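Local coordinates for protein neuraminidase (Influenza A virus, PDB 4GDJ) that belongs to the influenza neuraminidase family of sialidases but has a diverged putative active site, so its removal of terminal sialic acid remains uncertain, at residues A[98-103]-A[114-119]; A[162-167]-A[196-201]. One frame throughout, in Å; residues are numbered along the deposited sequence.

Interaction 1: residues A[98-103]-A[114-119]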
ATOM      1  N   PRO A  98      -0.958 -14.961 -14.098  1.00 26.01           N
ATOM      2  CA  PRO A  98       0.371 -14.439 -14.412  1.00 24.05           C
ATOM      3  C   PRO A  98       0.358 -12.921 -14.268  1.00 26.83           C
ATOM      4  O   PRO A  98      -0.663 -12.291 -14.575  1.00 22.77           O
ATOM      5  CB  PRO A  98       0.557 -14.826 -15.889  1.00 31.39           C
ATOM      6  CG  PRO A  98      -0.474 -15.855 -16.152  1.00 32.30           C
ATOM      7  CD  PRO A  98      -1.629 -15.471 -15.301  1.00 23.96           C
ATOM      8  N   GLY A  99       1.461 -12.346 -13.813  1.00 25.59           N
ATOM      9  CA  GLY A  99       1.576 -10.902 -13.765  1.00 27.13           C
ATOM     10  C   GLY A  99       2.683 -10.461 -12.850  1.00 22.68           C
ATOM     11  O   GLY A  99       3.252 -11.276 -12.106  1.00 26.31           O
ATOM     12  N   ARG A 100       2.953  -9.158 -12.850  1.00 19.92           N
ATOM     13  CA  ARG A 100       4.094  -8.641 -12.128  1.00 26.05           C
ATOM     14  C   ARG A 100       3.741  -7.586 -11.084  1.00 24.53           C
ATOM     15  O   ARG A 100       4.592  -7.208 -10.310  1.00 21.72           O
ATOM     16  CB  ARG A 100       5.114  -8.072 -13.104  1.00 34.64           C
ATOM     17  CG  ARG A 100       4.624  -6.855 -13.818  1.00 35.54           C
ATOM     18  CD  ARG A 100       5.760  -6.207 -14.605  1.00 43.35           C
ATOM     19  NE  ARG A 100       6.120  -7.048 -15.730  1.00 47.23           N
ATOM     20  CZ  ARG A 100       5.517  -6.985 -16.916  1.00 67.76           C
ATOM     21  NH1 ARG A 100       4.544  -6.097 -17.121  1.00 74.16           N
ATOM     22  NH2 ARG A 100       5.895  -7.794 -17.902  1.00 61.31           N
ATOM     23  N   SER A 101       2.512  -7.102 -11.068  1.00 19.76           N
ATOM     24  CA  SER A 101       2.029  -6.379  -9.917  1.00 17.84           C
ATOM     25  C   SER A 101       0.570  -6.739  -9.708  1.00 20.75           C
ATOM     26  O   SER A 101      -0.061  -7.311 -10.584  1.00 18.45           O
ATOM     27  CB  SER A 101       2.226  -4.868 -10.085  1.00 21.99           C
ATOM     28  OG  SER A 101       1.324  -4.289 -10.999  1.00 19.48           O
ATOM     29  N   SER A 102       0.025  -6.408  -8.540  1.00 16.62           N
ATOM     30  CA  SER A 102      -1.325  -6.803  -8.236  1.00 18.37           C
ATOM     31  C   SER A 102      -2.009  -6.003  -7.118  1.00 15.79           C
ATOM     32  O   SER A 102      -1.406  -5.159  -6.424  1.00 19.53           O
ATOM     33  CB  SER A 102      -1.333  -8.289  -7.848  1.00 21.85           C
ATOM     34  OG  SER A 102      -0.860  -8.490  -6.534  1.00 21.96           O
ATOM     35  N   SER A 103      -3.300  -6.258  -7.008  1.00 20.20           N
ATOM     36  CA  SER A 103      -4.108  -5.767  -5.904  1.00 19.14           C
ATOM     37  C   SER A 103      -5.225  -6.784  -5.738  1.00 21.27           C
ATOM     38  O   SER A 103      -5.549  -7.513  -6.663  1.00 25.93           O
ATOM     39  CB  SER A 103      -4.615  -4.354  -6.174  1.00 21.03           C
ATOM     40  OG  SER A 103      -5.266  -3.820  -5.044  1.00 24.47           O
ATOM     41  N   LEU A 114      -6.751  -8.104  -9.270  1.00 22.91           N
ATOM     42  CA  LEU A 114      -6.214  -7.423 -10.443  1.00 23.24           C
ATOM     43  C   LEU A 114      -4.741  -7.765 -10.612  1.00 24.98           C
ATOM     44  O   LEU A 114      -3.988  -7.771  -9.636  1.00 20.53           O
ATOM     45  CB  LEU A 114      -6.354  -5.900 -10.315  1.00 17.89           C
ATOM     46  CG  LEU A 114      -7.749  -5.293 -10.123  1.00 21.08           C
ATOM     47  CD1 LEU A 114      -8.126  -5.257  -8.597  1.00 23.45           C
ATOM     48  CD2 LEU A 114      -7.838  -3.902 -10.699  1.00 26.52           C
ATOM     49  N   VAL A 115      -4.316  -8.071 -11.837  1.00 17.37           N
ATOM     50  CA  VAL A 115      -2.881  -8.205 -12.093  1.00 19.12           C
ATOM     51  C   VAL A 115      -2.507  -7.398 -13.330  1.00 24.26           C
ATOM     52  O   VAL A 115      -3.336  -7.205 -14.206  1.00 19.68           O
ATOM     53  CB  VAL A 115      -2.480  -9.663 -12.334  1.00 20.59           C
ATOM     54  CG1 VAL A 115      -2.772 -10.481 -11.119  1.00 23.73           C
ATOM     55  CG2 VAL A 115      -3.208 -10.211 -13.562  1.00 28.59           C
ATOM     56  N   SER A 116      -1.278  -6.900 -13.388  1.00 21.89           N
ATOM     57  CA  SER A 116      -0.797  -6.271 -14.599  1.00 18.65           C
ATOM     58  C   SER A 116       0.174  -7.183 -15.305  1.00 19.41           C
ATOM     59  O   SER A 116       0.900  -7.965 -14.687  1.00 22.27           O
ATOM     60  CB  SER A 116      -0.069  -4.968 -14.308  1.00 21.81           C
ATOM     61  OG  SER A 116       1.120  -5.235 -13.565  1.00 26.75           O
ATOM     62  N   ASN A 117       0.232  -7.036 -16.620  1.00 20.24           N
ATOM     63  CA  ASN A 117       1.143  -7.839 -17.407  1.00 19.76           C
ATOM     64  C   ASN A 117       1.358  -7.138 -18.752  1.00 19.98           C
ATOM     65  O   ASN A 117       0.721  -6.115 -19.050  1.00 24.27           O
ATOM     66  CB  ASN A 117       0.573  -9.245 -17.624  1.00 19.14           C
ATOM     67  CG  ASN A 117       1.644 -10.281 -17.899  1.00 32.23           C
ATOM     68  OD1 ASN A 117       2.828 -10.014 -17.758  1.00 36.96           O
ATOM     69  ND2 ASN A 117       1.225 -11.485 -18.262  1.00 34.58           N
ATOM     70  N   GLY A 118       2.259  -7.678 -19.550  1.00 27.62           N
ATOM     71  CA  GLY A 118       2.540  -7.106 -20.860  1.00 25.69           C
ATOM     72  C   GLY A 118       3.577  -6.009 -20.709  1.00 34.76           C
ATOM     73  O   GLY A 118       4.042  -5.754 -19.598  1.00 28.96           O
ATOM     74  N   ARG A 119       3.937  -5.355 -21.808  1.00 36.28           N
ATOM     75  CA  ARG A 119       4.935  -4.276 -21.765  1.00 41.22           C
ATOM     76  C   ARG A 119       4.492  -3.022 -22.533  1.00 39.44           C
ATOM     77  O   ARG A 119       3.819  -3.092 -23.594  1.00 35.06           O
ATOM     78  CB  ARG A 119       6.248  -4.751 -22.375  1.00 52.62           C
ATOM     79  CG  ARG A 119       6.753  -6.069 -21.857  1.00 62.71           C
ATOM     80  CD  ARG A 119       7.502  -5.934 -20.539  1.00 74.24           C
ATOM     81  NE  ARG A 119       8.353  -7.103 -20.296  1.00 81.95           N
ATOM     82  CZ  ARG A 119       8.910  -7.407 -19.125  1.00 85.99           C
ATOM     83  NH1 ARG A 119       8.711  -6.633 -18.058  1.00 77.67           N
ATOM     84  NH2 ARG A 119       9.665  -8.497 -19.019  1.00 86.57           N
TER
HETATM   85  O   HOH W   1       3.159  -3.911 -14.767  1.00 34.83           O
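Ser103 and Leu114 form an antiparallel hydrogen-bonded pair. Leu114 N donates to Ser103 O at 2.9 Å, and Ser103 N donates to Leu114 O at 3.1 Å. Next to them Ser102 faces Val115 as a non-hydrogen-bonded pair. Ser102 uses other partners: its N bonds to Asn149 OD1 and its OG to Tyr45 OH. The Ser103 hydroxyl likewise turns outside, to Ser150 O. Further along, Ser116 N donates to Ser101 O at 3.1 Å. The hydroxyls of Ser101 and Ser116 meet, OG to OG at 2.7 Å; either may donate. Ser101 OG is also bonded to Leu147 N, and Ser116 OG to a water. The two strands are the first and second of a four-stranded blade of the neuraminidase beta-propeller. Just before Ser101 in the chain, Arg100 N donates to Ser116 O at 3.0 Å, and Gly99 CA packs close to the same oxygen. Arg100 O is met by Arg43 NH1. The Arg100 side chain bends at chi3 (70°), which brings its guanidinium to the chain after the second strand. There NH1 donates to Gly118 O at 2.6 Å, in the carbonyl plane, while NH2 adds a weak bond to the same oxygen. Asn117 OD1 lies over one guanidinium face, 3.8 Å from Arg100 NH2. Arg119 NH1 is modelled over the opposite face, but Arg119 is poorly ordered and this like-charge approach is doubtful. Asn117 OD1 also takes a weak bond from Gly118 N.

Interaction 2: residues A[162-167]-A[196-201]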
ATOM      1  N   LEU A 162      -6.028   2.166  -6.998  1.00 18.20           N
ATOM      2  CA  LEU A 162      -5.177   3.138  -7.676  1.00 18.71           C
ATOM      3  C   LEU A 162      -4.316   2.458  -8.713  1.00 23.02           C
ATOM      4  O   LEU A 162      -3.681   1.458  -8.443  1.00 26.19           O
ATOM      5  CB  LEU A 162      -4.219   3.809  -6.684  1.00 25.59           C
ATOM      6  CG  LEU A 162      -4.727   5.232  -6.507  1.00 28.39           C
ATOM      7  CD1 LEU A 162      -5.691   5.088  -5.336  1.00 35.63           C
ATOM      8  CD2 LEU A 162      -3.669   6.286  -6.337  1.00 47.66           C
ATOM      9  N   VAL A 163      -4.267   3.033  -9.892  1.00 20.46           N
ATOM     10  CA  VAL A 163      -3.530   2.437 -11.012  1.00 22.33           C
ATOM     11  C   VAL A 163      -2.599   3.504 -11.546  1.00 24.47           C
ATOM     12  O   VAL A 163      -3.020   4.629 -11.733  1.00 25.69           O
ATOM     13  CB  VAL A 163      -4.516   2.020 -12.105  1.00 25.49           C
ATOM     14  CG1 VAL A 163      -3.788   1.617 -13.418  1.00 24.99           C
ATOM     15  CG2 VAL A 163      -5.399   0.885 -11.594  1.00 18.02           C
ATOM     16  N   SER A 164      -1.339   3.167 -11.778  1.00 20.43           N
ATOM     17  CA  SER A 164      -0.395   4.123 -12.322  1.00 23.57           C
ATOM     18  C   SER A 164       0.061   3.737 -13.735  1.00 26.64           C
ATOM     19  O   SER A 164       0.011   2.559 -14.133  1.00 24.91           O
ATOM     20  CB  SER A 164       0.803   4.244 -11.365  1.00 29.10           C
ATOM     21  OG  SER A 164       0.334   4.567 -10.043  1.00 28.83           O
ATOM     22  N   ASP A 165       0.517   4.736 -14.488  1.00 22.62           N
ATOM     23  CA  ASP A 165       0.861   4.544 -15.908  1.00 19.34           C
ATOM     24  C   ASP A 165       1.949   5.555 -16.227  1.00 20.87           C
ATOM     25  O   ASP A 165       2.225   6.466 -15.426  1.00 24.78           O
ATOM     26  CB  ASP A 165      -0.407   4.715 -16.721  1.00 18.73           C
ATOM     27  CG  ASP A 165      -0.259   4.343 -18.220  1.00 34.38           C
ATOM     28  OD1 ASP A 165       0.834   4.030 -18.730  1.00 27.21           O
ATOM     29  OD2 ASP A 165      -1.301   4.400 -18.908  1.00 26.75           O
ATOM     30  N   GLY A 166       2.647   5.343 -17.329  1.00 25.67           N
ATOM     31  CA  GLY A 166       3.704   6.241 -17.725  1.00 23.70           C
ATOM     32  C   GLY A 166       5.069   5.637 -17.478  1.00 29.35           C
ATOM     33  O   GLY A 166       5.284   4.986 -16.464  1.00 28.35           O
ATOM     34  N   PRO A 167       6.004   5.843 -18.413  1.00 33.19           N
ATOM     35  CA  PRO A 167       7.299   5.171 -18.335  1.00 28.70           C
ATOM     36  C   PRO A 167       8.302   5.878 -17.442  1.00 28.86           C
ATOM     37  O   PRO A 167       9.296   5.279 -17.077  1.00 38.10           O
ATOM     38  CB  PRO A 167       7.799   5.212 -19.795  1.00 38.67           C
ATOM     39  CG  PRO A 167       7.139   6.374 -20.393  1.00 36.21           C
ATOM     40  CD  PRO A 167       5.796   6.496 -19.724  1.00 38.61           C
ATOM     41  N   ASN A 196       4.992  12.271  -7.750  1.00 30.87           N
ATOM     42  CA  ASN A 196       4.850  10.909  -8.229  1.00 20.19           C
ATOM     43  C   ASN A 196       4.212  10.141  -7.080  1.00 28.32           C
ATOM     44  O   ASN A 196       4.524  10.409  -5.916  1.00 22.15           O
ATOM     45  CB  ASN A 196       6.227  10.370  -8.603  1.00 21.42           C
ATOM     46  CG  ASN A 196       6.233   8.897  -8.833  1.00 29.44           C
ATOM     47  OD1 ASN A 196       6.854   8.155  -8.071  1.00 26.56           O
ATOM     48  ND2 ASN A 196       5.546   8.447  -9.888  1.00 25.70           N
ATOM     49  N   PHE A 197       3.300   9.219  -7.388  1.00 23.27           N
ATOM     50  CA  PHE A 197       2.445   8.605  -6.373  1.00 23.18           C
ATOM     51  C   PHE A 197       2.325   7.093  -6.646  1.00 20.69           C
ATOM     52  O   PHE A 197       1.277   6.597  -7.059  1.00 23.24           O
ATOM     53  CB  PHE A 197       1.050   9.267  -6.373  1.00 24.69           C
ATOM     54  CG  PHE A 197       0.280   9.113  -5.064  1.00 27.60           C
ATOM     55  CD1 PHE A 197      -0.340   7.927  -4.724  1.00 27.94           C
ATOM     56  CD2 PHE A 197       0.181  10.169  -4.180  1.00 27.27           C
ATOM     57  CE1 PHE A 197      -1.063   7.810  -3.520  1.00 25.08           C
ATOM     58  CE2 PHE A 197      -0.532  10.044  -2.985  1.00 22.69           C
ATOM     59  CZ  PHE A 197      -1.142   8.856  -2.670  1.00 21.16           C
ATOM     60  N   GLU A 198       3.408   6.379  -6.389  1.00 20.29           N
ATOM     61  CA  GLU A 198       3.491   4.941  -6.621  1.00 17.59           C
ATOM     62  C   GLU A 198       3.143   4.176  -5.358  1.00 24.58           C
ATOM     63  O   GLU A 198       3.106   4.762  -4.271  1.00 23.02           O
ATOM     64  CB  GLU A 198       4.902   4.567  -7.052  1.00 19.58           C
ATOM     65  CG  GLU A 198       5.377   5.241  -8.340  1.00 28.92           C
ATOM     66  CD  GLU A 198       4.608   4.841  -9.637  1.00 30.66           C
ATOM     67  OE1 GLU A 198       4.074   3.709  -9.782  1.00 28.48           O
ATOM     68  OE2 GLU A 198       4.549   5.708 -10.525  1.00 29.57           O
ATOM     69  N   TYR A 199       2.892   2.877  -5.510  1.00 20.53           N
ATOM     70  CA  TYR A 199       2.784   1.958  -4.373  1.00 22.25           C
ATOM     71  C   TYR A 199       1.759   2.417  -3.345  1.00 22.63           C
ATOM     72  O   TYR A 199       1.938   2.281  -2.129  1.00 23.84           O
ATOM     73  CB  TYR A 199       4.138   1.809  -3.676  1.00 19.62           C
ATOM     74  CG  TYR A 199       5.323   1.507  -4.562  1.00 26.31           C
ATOM     75  CD1 TYR A 199       5.210   0.727  -5.717  1.00 33.24           C
ATOM     76  CD2 TYR A 199       6.570   1.985  -4.222  1.00 32.44           C
ATOM     77  CE1 TYR A 199       6.336   0.450  -6.506  1.00 31.26           C
ATOM     78  CE2 TYR A 199       7.671   1.719  -4.982  1.00 29.91           C
ATOM     79  CZ  TYR A 199       7.559   0.974  -6.118  1.00 30.83           C
ATOM     80  OH  TYR A 199       8.725   0.752  -6.807  1.00 40.02           O
ATOM     81  N   SER A 200       0.660   2.924  -3.837  1.00 21.21           N
ATOM     82  CA  SER A 200      -0.379   3.441  -2.977  1.00 25.94           C
ATOM     83  C   SER A 200      -0.861   2.366  -1.966  1.00 27.08           C
ATOM     84  O   SER A 200      -1.154   1.250  -2.327  1.00 21.09           O
ATOM     85  CB  SER A 200      -1.503   3.971  -3.898  1.00 23.55           C
ATOM     86  OG  SER A 200      -2.620   4.389  -3.153  1.00 56.26           O
ATOM     87  N   THR A 201      -0.901   2.683  -0.680  1.00 20.76           N
ATOM     88  CA  THR A 201      -1.461   1.744   0.291  1.00 14.58           C
ATOM     89  C   THR A 201      -2.554   2.483   1.068  1.00 17.81           C
ATOM     90  O   THR A 201      -2.353   3.592   1.563  1.00 21.79           O
ATOM     91  CB  THR A 201      -0.340   1.092   1.181  1.00 20.35           C
ATOM     92  OG1 THR A 201      -0.907   0.089   2.057  1.00 20.85           O
ATOM     93  CG2 THR A 201       0.355   2.141   2.008  1.00 27.04           C
TER
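The backbones of 162-167 and 196-201 run past each other in opposite senses without bonding. Leu162 CA lies 6.7 Å from Ser200 CA, and Ser164 CA lies 6.9 Å from Glu198 CA. This is a seam between consecutive blades of the beta-propeller. Strand 158-165 is second in one blade, and the chain entering the next turns a corner at Tyr199 before strand 200-205. The contact is made by side chains. Leu162 points toward the other segment and packs on Ser200. Its CD2 also meets Phe197 CD1 at 4.0 Å, coming at the ring obliquely; Leu225 of the next blade touches both side chains. Ser164 CB sits 3.7 Å from Glu198 OE1, while its hydroxyl is bonded to His174 ND1. CB of Glu198 points away from 162-167, but a bend at chi2 (-65°) swings the carboxylate back to Ser164. Its OE2 receives Asn196 ND2 at 3.0 Å on the anti lone pair and forms a salt bridge with Arg146. Ser200 OG is buried with no polar partner in the model, and its nearest neighbour across the seam is Leu162 CD1 at 3.8 Å.

Both interactions belong to the same propeller, at two levels of its build. Interaction 1 lies within one blade, joining neighbouring strands of a hairpin. Interaction 2 joins two consecutive blades further along the chain. They share no strand, and their nearest atoms are about 5 Å apart. The 98-103/114-119 contact runs from a buried strand pair to a partly exposed loop, so backbone bonds give way to a guanidinium grip near the surface. The 162-167/196-201 contact is wholly buried and smaller, held by packing, with Ser164 and Glu198 bonded to His174 and Arg146 and the Ser200 hydroxyl left without a partner. The blade of interaction 1 touches Val161, just before interaction 2, through Ser103 and Leu114.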